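Local structure of putative adenosine kinase (Schistosoma mansoni, 3VAS) at residues G25-M30 / F99-V104; E128-E133 / C160-A165; E207-F212 / S234-G239; S215-S220 / N240-E245. The protein probably catalyses the transfer of phosphate from ATP to adenosine as a ribokinase-family adenosine kinase, and binds adenosine in its pocket. All coordinates share one frame; numbering follows the deposited sequence.

Contact 1: G25-M30 / F99-V104; sequences GYVFGM and FVCSYV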
loop_
_atom_site.group_PDB
_atom_site.type_symbol
_atom_site.label_atom_id
_atom_site.label_comp_id
_atom_site.label_asym_id
_atom_site.label_seq_id
_atom_site.Cartn_x
_atom_site.Cartn_y
_atom_site.Cartn_z
ATOM N N GLY A 25 -0.663 -13.670 -14.184
ATOM C CA GLY A 25 -1.496 -13.570 -13.000
ATOM C C GLY A 25 -0.876 -14.216 -11.773
ATOM O O GLY A 25 -1.582 -14.665 -10.875
ATOM N N TYR A 26 0.451 -14.265 -11.739
ATOM C CA TYR A 26 1.182 -14.814 -10.602
ATOM C C TYR A 26 0.942 -13.981 -9.339
ATOM O O TYR A 26 0.896 -14.517 -8.231
ATOM C CB TYR A 26 2.675 -14.845 -10.926
ATOM C CG TYR A 26 3.499 -15.711 -10.009
ATOM C CD1 TYR A 26 3.629 -17.073 -10.245
ATOM C CD2 TYR A 26 4.161 -15.166 -8.914
ATOM C CE1 TYR A 26 4.389 -17.871 -9.412
ATOM C CE2 TYR A 26 4.924 -15.956 -8.078
ATOM C CZ TYR A 26 5.032 -17.306 -8.330
ATOM O OH TYR A 26 5.791 -18.097 -7.499
ATOM N N VAL A 27 0.791 -12.670 -9.527
ATOM C CA VAL A 27 0.604 -11.719 -8.435
ATOM C C VAL A 27 -0.779 -11.080 -8.512
ATOM O O VAL A 27 -1.168 -10.553 -9.553
ATOM C CB VAL A 27 1.659 -10.589 -8.486
ATOM C CG1 VAL A 27 1.386 -9.552 -7.406
ATOM C CG2 VAL A 27 3.066 -11.158 -8.349
ATOM N N PHE A 28 -1.513 -11.126 -7.405
ATOM C CA PHE A 28 -2.856 -10.556 -7.346
ATOM C C PHE A 28 -2.949 -9.497 -6.256
ATOM O O PHE A 28 -2.501 -9.713 -5.132
ATOM C CB PHE A 28 -3.897 -11.653 -7.082
ATOM C CG PHE A 28 -5.311 -11.136 -6.941
ATOM C CD1 PHE A 28 -6.163 -11.111 -8.034
ATOM C CD2 PHE A 28 -5.786 -10.685 -5.715
ATOM C CE1 PHE A 28 -7.459 -10.636 -7.911
ATOM C CE2 PHE A 28 -7.075 -10.208 -5.587
ATOM C CZ PHE A 28 -7.915 -10.185 -6.685
ATOM N N GLY A 29 -3.547 -8.360 -6.590
ATOM C CA GLY A 29 -3.868 -7.356 -5.593
ATOM C C GLY A 29 -5.337 -6.975 -5.642
ATOM O O GLY A 29 -5.964 -7.029 -6.702
ATOM N N MET A 30 -5.900 -6.621 -4.493
ATOM C CA MET A 30 -7.204 -5.958 -4.455
ATOM C C MET A 30 -7.086 -4.740 -3.554
ATOM O O MET A 30 -6.383 -4.785 -2.551
ATOM C CB MET A 30 -8.323 -6.895 -3.977
ATOM C CG MET A 30 -8.193 -7.394 -2.538
ATOM S SD MET A 30 -9.718 -8.138 -1.889
ATOM C CE MET A 30 -10.611 -6.710 -1.323
ATOM N N PHE A 99 1.102 -8.947 -18.023
ATOM C CA PHE A 99 0.002 -9.686 -17.394
ATOM C C PHE A 99 0.404 -10.573 -16.220
ATOM O O PHE A 99 -0.388 -11.393 -15.759
ATOM C CB PHE A 99 -0.784 -10.500 -18.431
ATOM C CG PHE A 99 -1.023 -9.768 -19.723
ATOM C CD1 PHE A 99 -0.700 -10.357 -20.937
ATOM C CD2 PHE A 99 -1.560 -8.492 -19.723
ATOM C CE1 PHE A 99 -0.911 -9.686 -22.130
ATOM C CE2 PHE A 99 -1.777 -7.814 -20.913
ATOM C CZ PHE A 99 -1.453 -8.413 -22.117
ATOM N N VAL A 100 1.622 -10.407 -15.721
ATOM C CA VAL A 100 2.033 -11.160 -14.539
ATOM C C VAL A 100 1.214 -10.739 -13.309
ATOM O O VAL A 100 0.992 -11.538 -12.396
ATOM C CB VAL A 100 3.563 -11.051 -14.277
ATOM C CG1 VAL A 100 3.978 -9.610 -14.050
ATOM C CG2 VAL A 100 3.975 -11.912 -13.098
ATOM N N CYS A 101 0.734 -9.496 -13.301
ATOM C CA CYS A 101 -0.021 -8.990 -12.153
ATOM C C CYS A 101 -1.505 -8.767 -12.443
ATOM O O CYS A 101 -1.889 -8.409 -13.558
ATOM C CB CYS A 101 0.605 -7.704 -11.604
ATOM S SG CYS A 101 2.264 -7.886 -10.921
ATOM N N SER A 102 -2.325 -8.980 -11.414
ATOM C CA SER A 102 -3.769 -8.792 -11.487
ATOM C C SER A 102 -4.210 -7.836 -10.387
ATOM O O SER A 102 -3.668 -7.868 -9.280
ATOM C CB SER A 102 -4.496 -10.122 -11.293
ATOM O OG SER A 102 -4.276 -11.008 -12.370
ATOM N N TYR A 103 -5.199 -6.998 -10.694
ATOM C CA TYR A 103 -5.740 -6.062 -9.715
ATOM C C TYR A 103 -7.265 -5.961 -9.777
ATOM O O TYR A 103 -7.854 -5.904 -10.861
ATOM C CB TYR A 103 -5.124 -4.674 -9.893
ATOM C CG TYR A 103 -5.641 -3.638 -8.912
ATOM C CD1 TYR A 103 -5.077 -3.509 -7.646
ATOM C CD2 TYR A 103 -6.683 -2.779 -9.255
ATOM C CE1 TYR A 103 -5.535 -2.555 -6.750
ATOM C CE2 TYR A 103 -7.152 -1.819 -8.369
ATOM C CZ TYR A 103 -6.576 -1.712 -7.115
ATOM O OH TYR A 103 -7.039 -0.765 -6.220
ATOM N N VAL A 104 -7.882 -5.929 -8.600
ATOM C CA VAL A 104 -9.321 -5.742 -8.452
ATOM C C VAL A 104 -9.609 -4.563 -7.520
ATOM O O VAL A 104 -9.045 -4.472 -6.428
ATOM C CB VAL A 104 -9.983 -7.005 -7.866
ATOM C CG1 VAL A 104 -11.426 -6.721 -7.449
ATOM C CG2 VAL A 104 -9.912 -8.159 -8.861
HETATM O O HOH W 1 -4.024 -13.257 -11.051
#
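Phe-28 lays one corner of its ring against Val-104, whose methyl CG2 sits 3.6 Å from Phe-28 CZ, and the two side chains run at a slant to each other. Because CG stands opposite the backbone N about the first torsion (chi1 177°), the ring passes across to the neighbouring strand, where Phe-28 CD1 also lies 3.8 Å from Ser-102 CB. Met-30 turns away from the start of its side chain (chi1 64°, CG between the backbone N and the carbonyl carbon), and of that side chain just CB stays near Val-104 O. On the other face Val-27 meets Cys-101, with Val-27 CB 3.7 Å from Cys-101 SG. Next to this pair Gly-29 offers no side chain, and the Tyr-103 ring slants past its carbonyl, Tyr-103 CD1 lying 3.8 Å from Gly-29 O.

The frame is a parallel pair of strands, 27-30 beside 101-104, in the central sheet of the ribokinase-like alpha/beta fold. Helix 170-178 packs on the face of Phe-28, Ser-102 and Val-104, helix 83-95 on that of Cys-101 and Tyr-103, giving the layered order expected of such a domain. Alternating amides lace the strands together: Gly-29 N reaches Ser-102 O at 2.7 Å, and Val-104 N answers to Gly-29 O. At the entrance to the pair, Gly-25 N donates to Phe-99 O in the plane of that carbonyl. A water spans the same end, accepting from Ser-102 OG at 2.6 Å and donating to Gly-25 O, which gives this buried hydroxyl a partner across the strands.

Contact 2: E128-E133 / C160-A165; sequences EFQIAE and CDLSLA
The carboxamide of Gln-130 is the flat group that carries this contact, and it meets the turn 161-163 both at its rim and across its two faces. In its plane, on a lone pair of Gln-130 OE1, comes Ser-163 N at 3.1 Å. Asp-161 O lies off one side of the plane, 2.8 Å from Gln-130 NE2, and that hydrogen bond is weak, with an angle of only 121° at the hydrogen. The Ser-163 hydroxyl is displaced to the opposite side, Ser-163 OG standing 3.6 Å from NE2 of Gln-130. Leu-162 adds an apolar neighbour, its CD1 3.7 Å from Gln-130 OE1. An extended chain, with CG opposite the backbone N (chi1 179°) and the next torsion also straight, carries the amide from the strand into the turn; one sound bond, to the oxygen, and one weak one, from the nitrogen, then hold its rotation.

Further along, Asp-161 and the 128-133 segment meet through solvent. A water donates to Asp-161 OD2 at 2.6 Å and accepts from Glu-133 N, while Ala-132 CB lies beneath the same carboxylate oxygen at 4.1 Å.

Gln-130 and Ala-132 also pair by their backbones with strand 101-107, so the turn is moored to the sheet. Ser-163 in turn caps the helix that starts at Leu-164, its OG taking the bond from His-166 N, and His-166 reaches back to Glu-128 O. Overall this is a side-chain amide reading the backbone of a helix-start turn at an N-cap, where the chain leaves the lid strands of a pfkB-type kinase for the alpha/beta core.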
loop_
_atom_site.group_PDB
_atom_site.type_symbol
_atom_site.label_atom_id
_atom_site.label_comp_id
_atom_site.label_asym_id
_atom_site.label_seq_id
_atom_site.Cartn_x
_atom_site.Cartn_y
_atom_site.Cartn_z
ATOM N N GLU A 128 -9.855 -6.285 -13.158
ATOM C CA GLU A 128 -11.288 -6.532 -13.197
ATOM C C GLU A 128 -11.958 -5.564 -12.231
ATOM O O GLU A 128 -12.213 -5.897 -11.072
ATOM C CB GLU A 128 -11.615 -7.980 -12.828
ATOM C CG GLU A 128 -11.288 -8.995 -13.913
ATOM C CD GLU A 128 -12.197 -8.884 -15.132
ATOM O OE1 GLU A 128 -13.285 -8.273 -15.029
ATOM O OE2 GLU A 128 -11.823 -9.416 -16.198
ATOM N N PHE A 129 -12.220 -4.354 -12.711
ATOM C CA PHE A 129 -12.813 -3.324 -11.871
ATOM C C PHE A 129 -14.291 -3.573 -11.652
ATOM O O PHE A 129 -15.005 -3.999 -12.558
ATOM C CB PHE A 129 -12.626 -1.938 -12.492
ATOM C CG PHE A 129 -11.231 -1.404 -12.375
ATOM C CD1 PHE A 129 -10.767 -0.901 -11.168
ATOM C CD2 PHE A 129 -10.383 -1.399 -13.471
ATOM C CE1 PHE A 129 -9.483 -0.406 -11.054
ATOM C CE2 PHE A 129 -9.097 -0.905 -13.363
ATOM C CZ PHE A 129 -8.646 -0.409 -12.155
ATOM N N GLN A 130 -14.742 -3.314 -10.432
ATOM C CA GLN A 130 -16.163 -3.222 -10.158
ATOM C C GLN A 130 -16.541 -1.766 -10.379
ATOM O O GLN A 130 -15.807 -0.858 -9.986
ATOM C CB GLN A 130 -16.461 -3.638 -8.719
ATOM C CG GLN A 130 -17.928 -3.542 -8.326
ATOM C CD GLN A 130 -18.154 -3.922 -6.879
ATOM O OE1 GLN A 130 -17.259 -4.457 -6.227
ATOM N NE2 GLN A 130 -19.349 -3.644 -6.367
ATOM N N ILE A 131 -17.663 -1.530 -11.039
ATOM C CA ILE A 131 -18.085 -0.160 -11.275
ATOM C C ILE A 131 -19.217 0.162 -10.306
ATOM O O ILE A 131 -20.196 -0.583 -10.211
ATOM C CB ILE A 131 -18.495 0.089 -12.750
ATOM C CG1 ILE A 131 -17.264 0.320 -13.636
ATOM C CG2 ILE A 131 -19.364 1.325 -12.858
ATOM C CD1 ILE A 131 -16.312 -0.852 -13.766
ATOM N N ALA A 132 -19.061 1.251 -9.560
ATOM C CA ALA A 132 -20.069 1.657 -8.592
ATOM C C ALA A 132 -21.312 2.211 -9.288
ATOM O O ALA A 132 -21.216 2.841 -10.342
ATOM C CB ALA A 132 -19.496 2.685 -7.630
ATOM N N GLU A 133 -22.476 1.954 -8.700
ATOM C CA GLU A 133 -23.731 2.526 -9.174
ATOM C C GLU A 133 -23.668 4.048 -9.141
ATOM O O GLU A 133 -23.250 4.637 -8.143
ATOM C CB GLU A 133 -24.889 2.039 -8.307
ATOM C CG GLU A 133 -25.349 0.628 -8.622
ATOM C CD GLU A 133 -26.244 0.574 -9.843
ATOM O OE1 GLU A 133 -26.434 -0.530 -10.399
ATOM O OE2 GLU A 133 -26.764 1.638 -10.244
ATOM N N CYS A 160 -15.517 2.103 -1.650
ATOM C CA CYS A 160 -16.268 1.454 -0.574
ATOM C C CYS A 160 -17.194 0.357 -1.077
ATOM O O CYS A 160 -17.474 -0.605 -0.357
ATOM C CB CYS A 160 -17.102 2.475 0.202
ATOM S SG CYS A 160 -16.131 3.632 1.173
ATOM N N ASP A 161 -17.674 0.508 -2.308
ATOM C CA ASP A 161 -18.661 -0.413 -2.866
ATOM C C ASP A 161 -18.072 -1.749 -3.311
ATOM O O ASP A 161 -18.804 -2.622 -3.780
ATOM C CB ASP A 161 -19.422 0.243 -4.022
ATOM C CG ASP A 161 -20.615 1.057 -3.548
ATOM O OD1 ASP A 161 -20.638 1.462 -2.366
ATOM O OD2 ASP A 161 -21.533 1.293 -4.361
ATOM N N LEU A 162 -16.759 -1.911 -3.170
ATOM C CA LEU A 162 -16.118 -3.180 -3.503
ATOM C C LEU A 162 -16.714 -4.288 -2.642
ATOM O O LEU A 162 -16.702 -4.203 -1.412
ATOM C CB LEU A 162 -14.609 -3.097 -3.295
ATOM C CG LEU A 162 -13.821 -4.391 -3.499
ATOM C CD1 LEU A 162 -13.850 -4.834 -4.963
ATOM C CD2 LEU A 162 -12.399 -4.200 -3.009
ATOM N N SER A 163 -17.251 -5.317 -3.289
ATOM C CA SER A 163 -18.012 -6.331 -2.570
ATOM C C SER A 163 -17.480 -7.738 -2.774
ATOM O O SER A 163 -16.790 -8.023 -3.749
ATOM C CB SER A 163 -19.483 -6.288 -2.984
ATOM O OG SER A 163 -19.631 -6.657 -4.341
ATOM N N LEU A 164 -17.827 -8.615 -1.842
ATOM C CA LEU A 164 -17.491 -10.024 -1.946
ATOM C C LEU A 164 -18.184 -10.634 -3.163
ATOM O O LEU A 164 -17.652 -11.547 -3.797
ATOM C CB LEU A 164 -17.909 -10.752 -0.666
ATOM C CG LEU A 164 -17.414 -12.181 -0.452
ATOM C CD1 LEU A 164 -15.897 -12.263 -0.595
ATOM C CD2 LEU A 164 -17.857 -12.685 0.914
ATOM N N ALA A 165 -19.369 -10.116 -3.490
ATOM C CA ALA A 165 -20.116 -10.574 -4.656
ATOM C C ALA A 165 -19.341 -10.389 -5.957
ATOM O O ALA A 165 -19.395 -11.240 -6.844
ATOM C CB ALA A 165 -21.470 -9.869 -4.742
HETATM O O HOH W 2 -22.274 0.117 -6.593
#

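Contact 3: E207-F212 / S234-G239; sequences EKLFCF and SNIVFG
Strands 209-212 and 236-239 run parallel, their axes 4.8 Å apart at closest approach and turned by 15°, with Cys-211 opposite Ile-236 and Phe-212 opposite Val-237. Where the pairing begins, a side chain stands in for backbone: Asn-235 OD1 accepts from Phe-210 N at 2.8 Å, along an almost straight N-H line of 175°. A first torsion placing CG opposite the carbonyl carbon (chi1 -52°) swings the amide of Asn-235 over to that strand. Phe-210 O returns the link, taking Asn-235 N and, weakly, Ile-236 N.

Leu-209 crosses Asn-235 obliquely, its CD1 3.6 Å from Asn-235 CB. Ile-236 CD1 rests 4.0 Å from Cys-211 SG. On the opposite face the hydroxyl of Ser-234 is wedged between aromatic residues: it meets the Phe-210 ring at its edge and comes tightly against Phe-212, Ser-234 OG lying 3.1 Å from Phe-212 CB. That hydroxyl is spoken for by Met-230 O. Phe-238 turns a ring edge to Phe-212 O, the acceptor of its own N-H.

Lys-208 O lies 3.1 Å from Asn-235 OD1, two acceptors without a proton between them. A water donates to Lys-208 O and accepts from Asn-235 ND2, so both ends of the amide are engaged and its flip is settled. The chemistry thus implies that the hydrogen-bond ladder of this ribokinase-like sheet is carried one step further by a side-chain amide, with polar atoms partnered among apolar neighbours.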
loop_
_atom_site.group_PDB
_atom_site.type_symbol
_atom_site.label_atom_id
_atom_site.label_comp_id
_atom_site.label_asym_id
_atom_site.label_seq_id
_atom_site.Cartn_x
_atom_site.Cartn_y
_atom_site.Cartn_z
ATOM N N GLU A 207 -1.070 -22.590 0.942
ATOM C CA GLU A 207 0.355 -22.335 1.165
ATOM C C GLU A 207 0.949 -21.361 0.153
ATOM O O GLU A 207 2.041 -21.577 -0.371
ATOM C CB GLU A 207 1.156 -23.641 1.192
ATOM C CG GLU A 207 1.103 -24.368 2.530
ATOM C CD GLU A 207 1.658 -23.526 3.670
ATOM O OE1 GLU A 207 2.863 -23.194 3.635
ATOM O OE2 GLU A 207 0.887 -23.185 4.595
ATOM N N LYS A 208 0.216 -20.289 -0.116
ATOM C CA LYS A 208 0.683 -19.246 -1.013
ATOM C C LYS A 208 1.338 -18.125 -0.216
ATOM O O LYS A 208 1.466 -18.215 1.005
ATOM C CB LYS A 208 -0.476 -18.709 -1.854
ATOM C CG LYS A 208 -1.117 -19.758 -2.752
ATOM C CD LYS A 208 -2.268 -19.176 -3.557
ATOM C CE LYS A 208 -2.900 -20.221 -4.467
ATOM N NZ LYS A 208 -3.873 -19.618 -5.416
ATOM N N LEU A 209 1.752 -17.070 -0.908
ATOM C CA LEU A 209 2.437 -15.961 -0.253
ATOM C C LEU A 209 1.533 -14.742 -0.118
ATOM O O LEU A 209 1.212 -14.085 -1.108
ATOM C CB LEU A 209 3.701 -15.582 -1.027
ATOM C CG LEU A 209 4.616 -14.596 -0.301
ATOM C CD1 LEU A 209 5.403 -15.311 0.806
ATOM C CD2 LEU A 209 5.551 -13.892 -1.277
ATOM N N PHE A 210 1.136 -14.431 1.111
ATOM C CA PHE A 210 0.272 -13.286 1.356
ATOM C C PHE A 210 1.049 -12.151 2.012
ATOM O O PHE A 210 1.587 -12.311 3.105
ATOM C CB PHE A 210 -0.922 -13.683 2.232
ATOM C CG PHE A 210 -1.980 -12.612 2.334
ATOM C CD1 PHE A 210 -3.047 -12.592 1.450
ATOM C CD2 PHE A 210 -1.899 -11.625 3.305
ATOM C CE1 PHE A 210 -4.020 -11.610 1.534
ATOM C CE2 PHE A 210 -2.868 -10.640 3.398
ATOM C CZ PHE A 210 -3.930 -10.631 2.507
ATOM N N CYS A 211 1.087 -11.000 1.346
ATOM C CA CYS A 211 1.833 -9.845 1.835
ATOM C C CYS A 211 0.893 -8.733 2.282
ATOM O O CYS A 211 -0.040 -8.370 1.565
ATOM C CB CYS A 211 2.789 -9.332 0.753
ATOM S SG CYS A 211 3.842 -10.628 0.035
ATOM N N PHE A 212 1.150 -8.190 3.468
ATOM C CA PHE A 212 0.232 -7.260 4.111
ATOM C C PHE A 212 0.966 -6.003 4.558
ATOM O O PHE A 212 2.076 -6.079 5.085
ATOM C CB PHE A 212 -0.433 -7.953 5.305
ATOM C CG PHE A 212 -1.426 -7.094 6.044
ATOM C CD1 PHE A 212 -2.591 -6.663 5.425
ATOM C CD2 PHE A 212 -1.206 -6.741 7.366
ATOM C CE1 PHE A 212 -3.510 -5.877 6.105
ATOM C CE2 PHE A 212 -2.119 -5.953 8.057
ATOM C CZ PHE A 212 -3.274 -5.521 7.425
ATOM N N SER A 234 -0.753 -13.596 7.151
ATOM C CA SER A 234 0.278 -12.949 6.346
ATOM C C SER A 234 1.632 -13.629 6.491
ATOM O O SER A 234 2.077 -13.904 7.603
ATOM C CB SER A 234 0.402 -11.475 6.725
ATOM O OG SER A 234 -0.828 -10.800 6.545
ATOM N N ASN A 235 2.280 -13.898 5.364
ATOM C CA ASN A 235 3.634 -14.435 5.375
ATOM C C ASN A 235 4.664 -13.322 5.480
ATOM O O ASN A 235 5.764 -13.527 5.994
ATOM C CB ASN A 235 3.888 -15.263 4.120
ATOM C CG ASN A 235 2.828 -16.314 3.900
ATOM O OD1 ASN A 235 1.818 -16.064 3.235
ATOM N ND2 ASN A 235 3.041 -17.495 4.468
ATOM N N ILE A 236 4.301 -12.143 4.981
ATOM C CA ILE A 236 5.176 -10.975 5.033
ATOM C C ILE A 236 4.377 -9.742 5.453
ATOM O O ILE A 236 3.300 -9.483 4.914
ATOM C CB ILE A 236 5.840 -10.697 3.662
ATOM C CG1 ILE A 236 6.584 -11.937 3.156
ATOM C CG2 ILE A 236 6.792 -9.507 3.747
ATOM C CD1 ILE A 236 7.301 -11.721 1.835
ATOM N N VAL A 237 4.902 -8.992 6.421
ATOM C CA VAL A 237 4.246 -7.771 6.881
ATOM C C VAL A 237 5.174 -6.571 6.735
ATOM O O VAL A 237 6.312 -6.595 7.210
ATOM C CB VAL A 237 3.792 -7.881 8.358
ATOM C CG1 VAL A 237 3.121 -6.591 8.811
ATOM C CG2 VAL A 237 2.855 -9.066 8.549
ATOM N N PHE A 238 4.683 -5.532 6.064
ATOM C CA PHE A 238 5.419 -4.288 5.893
ATOM C C PHE A 238 4.840 -3.221 6.813
ATOM O O PHE A 238 3.625 -3.161 7.022
ATOM C CB PHE A 238 5.298 -3.780 4.451
ATOM C CG PHE A 238 5.937 -4.670 3.421
ATOM C CD1 PHE A 238 7.256 -4.475 3.040
ATOM C CD2 PHE A 238 5.212 -5.681 2.809
ATOM C CE1 PHE A 238 7.843 -5.276 2.081
ATOM C CE2 PHE A 238 5.795 -6.493 1.839
ATOM C CZ PHE A 238 7.112 -6.289 1.476
ATOM N N GLY A 239 5.704 -2.361 7.338
ATOM C CA GLY A 239 5.258 -1.246 8.152
ATOM C C GLY A 239 6.290 -0.143 8.156
ATOM O O GLY A 239 7.418 -0.346 7.710
HETATM O O HOH W 3 1.340 -19.543 3.473
#

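Contact 4: S215-S220 / N240-E245; sequences SAPFLS and NESEAE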
loop_
_atom_site.group_PDB
_atom_site.type_symbol
_atom_site.label_atom_id
_atom_site.label_comp_id
_atom_site.label_asym_id
_atom_site.label_seq_id
_atom_site.Cartn_x
_atom_site.Cartn_y
_atom_site.Cartn_z
ATOM N N SER A 215 0.064 0.100 6.557
ATOM C CA SER A 215 -0.527 1.212 5.800
ATOM C C SER A 215 -0.635 2.578 6.498
ATOM O O SER A 215 -0.236 3.590 5.922
ATOM C CB SER A 215 -1.875 0.809 5.192
ATOM O OG SER A 215 -1.705 -0.266 4.286
ATOM N N ALA A 216 -1.179 2.607 7.714
ATOM C CA ALA A 216 -1.393 3.862 8.440
ATOM C C ALA A 216 -1.672 3.615 9.927
ATOM O O ALA A 216 -2.292 2.613 10.286
ATOM C CB ALA A 216 -2.545 4.644 7.816
ATOM N N PRO A 217 -1.227 4.539 10.793
ATOM C CA PRO A 217 -1.428 4.385 12.240
ATOM C C PRO A 217 -2.893 4.203 12.661
ATOM O O PRO A 217 -3.149 3.411 13.564
ATOM C CB PRO A 217 -0.860 5.691 12.813
ATOM C CG PRO A 217 0.149 6.122 11.804
ATOM C CD PRO A 217 -0.460 5.756 10.475
ATOM N N PHE A 218 -3.831 4.900 12.023
ATOM C CA PHE A 218 -5.231 4.804 12.440
ATOM C C PHE A 218 -5.798 3.384 12.337
ATOM O O PHE A 218 -6.703 3.017 13.089
ATOM C CB PHE A 218 -6.132 5.837 11.729
ATOM C CG PHE A 218 -6.444 5.515 10.285
ATOM C CD1 PHE A 218 -7.499 4.671 9.954
ATOM C CD2 PHE A 218 -5.717 6.098 9.257
ATOM C CE1 PHE A 218 -7.802 4.385 8.620
ATOM C CE2 PHE A 218 -6.015 5.822 7.919
ATOM C CZ PHE A 218 -7.058 4.963 7.603
ATOM N N LEU A 219 -5.252 2.588 11.424
ATOM C CA LEU A 219 -5.695 1.205 11.258
ATOM C C LEU A 219 -5.362 0.347 12.476
ATOM O O LEU A 219 -6.206 -0.409 12.956
ATOM C CB LEU A 219 -5.104 0.585 9.989
ATOM C CG LEU A 219 -5.646 1.160 8.676
ATOM C CD1 LEU A 219 -4.776 0.724 7.510
ATOM C CD2 LEU A 219 -7.107 0.759 8.452
ATOM N N SER A 220 -4.136 0.460 12.979
ATOM C CA SER A 220 -3.758 -0.284 14.176
ATOM C C SER A 220 -4.499 0.202 15.418
ATOM O O SER A 220 -4.716 -0.563 16.352
ATOM C CB SER A 220 -2.251 -0.214 14.408
ATOM O OG SER A 220 -1.571 -0.953 13.410
ATOM N N ASN A 240 5.908 1.032 8.640
ATOM C CA ASN A 240 6.887 2.087 8.902
ATOM C C ASN A 240 6.947 2.410 10.397
ATOM O O ASN A 240 6.219 1.813 11.188
ATOM C CB ASN A 240 6.634 3.338 8.044
ATOM C CG ASN A 240 5.325 4.045 8.382
ATOM O OD1 ASN A 240 4.778 3.895 9.473
ATOM N ND2 ASN A 240 4.821 4.831 7.437
ATOM N N GLU A 241 7.799 3.356 10.775
ATOM C CA GLU A 241 8.018 3.667 12.185
ATOM C C GLU A 241 6.757 4.139 12.929
ATOM O O GLU A 241 6.475 3.666 14.028
ATOM C CB GLU A 241 9.158 4.680 12.345
ATOM C CG GLU A 241 9.618 4.864 13.787
ATOM C CD GLU A 241 11.075 5.264 13.884
ATOM O OE1 GLU A 241 11.778 4.738 14.773
ATOM O OE2 GLU A 241 11.520 6.101 13.068
ATOM N N SER A 242 5.996 5.051 12.333
ATOM C CA SER A 242 4.792 5.562 12.986
ATOM C C SER A 242 3.710 4.487 13.144
ATOM O O SER A 242 2.966 4.488 14.123
ATOM C CB SER A 242 4.236 6.772 12.237
ATOM O OG SER A 242 3.895 6.433 10.906
ATOM N N GLU A 243 3.628 3.570 12.183
ATOM C CA GLU A 243 2.664 2.472 12.267
ATOM C C GLU A 243 3.062 1.468 13.347
ATOM O O GLU A 243 2.214 0.947 14.070
ATOM C CB GLU A 243 2.527 1.764 10.913
ATOM C CG GLU A 243 1.908 2.632 9.827
ATOM C CD GLU A 243 2.396 2.275 8.434
ATOM O OE1 GLU A 243 3.020 1.204 8.277
ATOM O OE2 GLU A 243 2.165 3.073 7.498
ATOM N N ALA A 244 4.356 1.193 13.441
ATOM C CA ALA A 244 4.871 0.294 14.458
ATOM C C ALA A 244 4.629 0.895 15.842
ATOM O O ALA A 244 4.243 0.192 16.776
ATOM C CB ALA A 244 6.359 0.035 14.234
ATOM N N GLU A 245 4.844 2.203 15.953
ATOM C CA GLU A 245 4.642 2.920 17.209
ATOM C C GLU A 245 3.178 2.861 17.648
ATOM O O GLU A 245 2.880 2.570 18.804
ATOM C CB GLU A 245 5.086 4.377 17.068
ATOM C CG GLU A 245 5.538 5.018 18.367
ATOM C CD GLU A 245 7.034 4.888 18.589
ATOM O OE1 GLU A 245 7.799 5.156 17.639
ATOM O OE2 GLU A 245 7.444 4.520 19.711
#
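Glu-243 OE2 stands just 2.9 Å from Ser-215 O, two acceptors facing one another with no hydrogen bond between them, and this close approach lies at the heart of the contact. Nor does the neighbouring amide relieve it, since Ala-216 N lies 3.4 Å from Glu-243 OE2 at a poor angle. The acid is held instead from within its own segment. Asn-240 N donates to Glu-243 OE1 at 2.9 Å, coming in from above the carboxylate plane (58° out of it), while Glu-243 N returns a bond to Asn-240 OD1, nearly in line with that carbonyl. These reciprocal bonds make a capping box at the start of helix 241-250.

The sequence Asn-Glu-Ser-Glu from Asn-240 to Glu-243 matches the NXXE signature of the ribokinase family, which in relatives is linked to magnesium and phosphate handling; a similar part here is an inference. With CG opposite the carbonyl carbon (chi1 -66°) and the rest of the chain extended, the carboxylate of Glu-243 is set beside the Ser-215 to Ala-216 peptide, Glu-243 CD lying 3.7 Å from Ala-216 N. The ring of Pro-217 crosses this chain aslant, Pro-217 CD lying 4.0 Å from Glu-243 CG. Pro-217 CG, meanwhile, touches the Ser-242 hydroxyl at 3.9 Å from OG. Beyond the two segments, Ala-216 and Pro-217 pack on strand 55-58, and Ser-215 N bonds to Asn-213 OD1.

Overall arrangement
From the N terminus, strand 27-40 sets out and contact 1 brings strand 101-107 alongside it, closing a loop of 68 residues. Contact 2 opens only after that and closes a loop of 26, mostly strand, joining strand 126-131, the neighbour of 101-107, to the turn before helix 164-167. The two touch: Tyr-103 O probably accepts from Glu-128 N, and Met-30 packs on Leu-162. Contacts 3 and 4 close shorter loops of 21 and 19 residues and cross, because strand 209-213 runs on to helix 217-222 and strand 236-240 to helix 241-250; their centres lie about 17 Å apart. Contacts 1 and 4 lie on opposite sides of the chain's centre.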